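Local atomic coordinates of cellulosomal scaffoldin (Bacteroides cellulosolvens, PDB entry 2XBT), a protein that probably binds cellulose through this family 3b carbohydrate-binding module, one part of a long secreted scaffoldin of the bacterial cellulosome. Residues V66-A71 with S109-Q114. Sequence-based numbering, arbitrary orientation.
Sequences VSIGSA and SEVTIQ
Val66 and Ser67 meet Val111 and Thr112 where an antiparallel strand pair comes apart, in the beta-sandwich of a family 3 carbohydrate-binding module. Strand 59-66 runs beside strand 110-119 as far as Val66, which faces Ile113 in a non-hydrogen-bonded pair; beyond it the chain turns off through a loop toward strand 71-82 of the other sheet. Ser67 takes over where the ladder stops. Its backbone N still gives a regular bond to Thr112 O (2.9 Å), but the return bond of the same pair goes to the side chain: Thr112 N donates to Ser67 OG at 2.8 Å, nearly straight at 171°. The hydroxyl thus stands in for the backbone carbonyl that a continuing strand would offer. With chi1 at 69°, OG sits between the backbone N and the carbonyl carbon of its own residue and leans over the strand, 3.4 Å from Val111 CA. Having accepted from Thr112, the same hydroxyl donates to a water, which in turn donates to Glu110 O, carrying the polar link one residue further. An alanine in place of Ser67 would probably leave Thr112 N without its acceptor and the water with one anchor fewer. Next to the hydroxyl, Val111 supplies the apolar side. Its CG2, anti to the backbone N, packs against Ile68 CB at 3.9 Å, and the two side chains cross obliquely, while Leu32 and Leu42 also touch Val111. Val66 CG1 lies more loosely, 4.4 Å from both Val111 CG2 and Ile113 CG1. Thr112 O has a second, weaker visitor besides Ser67 N: a CA-H...O contact from Val66 CA at 3.2 Å.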
loop_
_atom_site.group_PDB
_atom_site.type_symbol
_atom_site.label_atom_id
_atom_site.label_comp_id
_atom_site.label_asym_id
_atom_site.label_seq_id
_atom_site.Cartn_x
_atom_site.Cartn_y
_atom_site.Cartn_z
ATOM N N VAL A 66 -9.093 8.092 -3.184
ATOM C CA VAL A 66 -8.063 7.847 -4.182
ATOM C C VAL A 66 -8.063 9.046 -5.110
ATOM O O VAL A 66 -9.066 9.309 -5.776
ATOM C CB VAL A 66 -8.340 6.576 -4.984
ATOM C CG1 VAL A 66 -7.203 6.317 -5.959
ATOM C CG2 VAL A 66 -8.546 5.387 -4.046
ATOM N N SER A 67 -6.956 9.779 -5.138
ATOM C CA SER A 67 -6.921 11.073 -5.821
ATOM C C SER A 67 -6.984 10.969 -7.344
ATOM O O SER A 67 -7.380 11.920 -8.014
ATOM C CB SER A 67 -5.698 11.881 -5.395
ATOM O OG SER A 67 -4.501 11.307 -5.881
ATOM N N ILE A 68 -6.585 9.825 -7.889
ATOM C CA ILE A 68 -6.694 9.573 -9.323
ATOM C C ILE A 68 -7.241 8.179 -9.537
ATOM O O ILE A 68 -6.683 7.215 -9.019
ATOM C CB ILE A 68 -5.323 9.631 -10.032
ATOM C CG1 ILE A 68 -4.602 10.943 -9.735
ATOM C CG2 ILE A 68 -5.484 9.389 -11.535
ATOM C CD1 ILE A 68 -3.206 10.996 -10.350
ATOM N N GLY A 69 -8.327 8.076 -10.303
ATOM C CA GLY A 69 -8.973 6.806 -10.581
ATOM C C GLY A 69 -9.629 6.188 -9.356
ATOM O O GLY A 69 -10.307 6.875 -8.576
ATOM N N SER A 70 -9.406 4.889 -9.180
ATOM C CA SER A 70 -9.988 4.137 -8.076
ATOM C C SER A 70 -9.096 2.958 -7.684
ATOM O O SER A 70 -8.227 2.537 -8.447
ATOM C CB SER A 70 -11.374 3.610 -8.456
ATOM O OG SER A 70 -11.265 2.688 -9.522
ATOM N N ALA A 71 -9.336 2.424 -6.493
ATOM C CA ALA A 71 -8.541 1.323 -5.966
ATOM C C ALA A 71 -9.446 0.191 -5.520
ATOM O O ALA A 71 -10.558 0.430 -5.051
ATOM C CB ALA A 71 -7.719 1.808 -4.790
ATOM N N SER A 109 1.744 14.295 -10.753
ATOM C CA SER A 109 2.907 13.418 -10.629
ATOM C C SER A 109 2.836 12.520 -9.395
ATOM O O SER A 109 3.755 11.741 -9.118
ATOM C CB SER A 109 4.199 14.228 -10.621
ATOM O OG SER A 109 4.244 15.115 -9.528
ATOM N N GLU A 110 1.742 12.631 -8.652
ATOM C CA GLU A 110 1.549 11.757 -7.512
ATOM C C GLU A 110 0.084 11.406 -7.324
ATOM O O GLU A 110 -0.815 12.128 -7.766
ATOM C CB GLU A 110 2.109 12.394 -6.249
ATOM C CG GLU A 110 1.416 13.677 -5.881
ATOM C CD GLU A 110 1.843 14.197 -4.527
ATOM O OE1 GLU A 110 0.995 14.196 -3.607
ATOM O OE2 GLU A 110 3.018 14.611 -4.387
ATOM N N VAL A 111 -0.147 10.287 -6.662
ATOM C CA VAL A 111 -1.495 9.848 -6.380
ATOM C C VAL A 111 -1.589 9.503 -4.898
ATOM O O VAL A 111 -0.678 8.895 -4.334
ATOM C CB VAL A 111 -1.890 8.646 -7.245
ATOM C CG1 VAL A 111 -0.918 7.474 -7.024
ATOM C CG2 VAL A 111 -3.325 8.233 -6.947
ATOM N N THR A 112 -2.672 9.945 -4.276
ATOM C CA THR A 112 -2.932 9.644 -2.874
ATOM C C THR A 112 -3.939 8.505 -2.754
ATOM O O THR A 112 -4.989 8.524 -3.392
ATOM C CB THR A 112 -3.465 10.882 -2.152
ATOM O OG1 THR A 112 -2.445 11.892 -2.150
ATOM C CG2 THR A 112 -3.833 10.535 -0.714
ATOM N N ILE A 113 -3.618 7.504 -1.935
ATOM C CA ILE A 113 -4.503 6.371 -1.726
ATOM C C ILE A 113 -4.724 6.228 -0.219
ATOM O O ILE A 113 -3.760 6.091 0.544
ATOM C CB ILE A 113 -3.859 5.087 -2.268
ATOM C CG1 ILE A 113 -3.510 5.265 -3.752
ATOM C CG2 ILE A 113 -4.756 3.872 -2.051
ATOM C CD1 ILE A 113 -2.442 4.311 -4.256
ATOM N N GLN A 114 -5.981 6.282 0.206
ATOM C CA GLN A 114 -6.318 6.134 1.617
ATOM C C GLN A 114 -7.288 4.982 1.771
ATOM O O GLN A 114 -8.367 4.993 1.201
ATOM C CB GLN A 114 -6.921 7.420 2.182
ATOM C CG GLN A 114 -6.023 8.620 2.008
ATOM C CD GLN A 114 -6.605 9.896 2.591
ATOM O OE1 GLN A 114 -7.695 9.897 3.164
ATOM N NE2 GLN A 114 -5.871 10.995 2.448
HETATM O O HOH W 1 -3.143 13.412 -6.835
#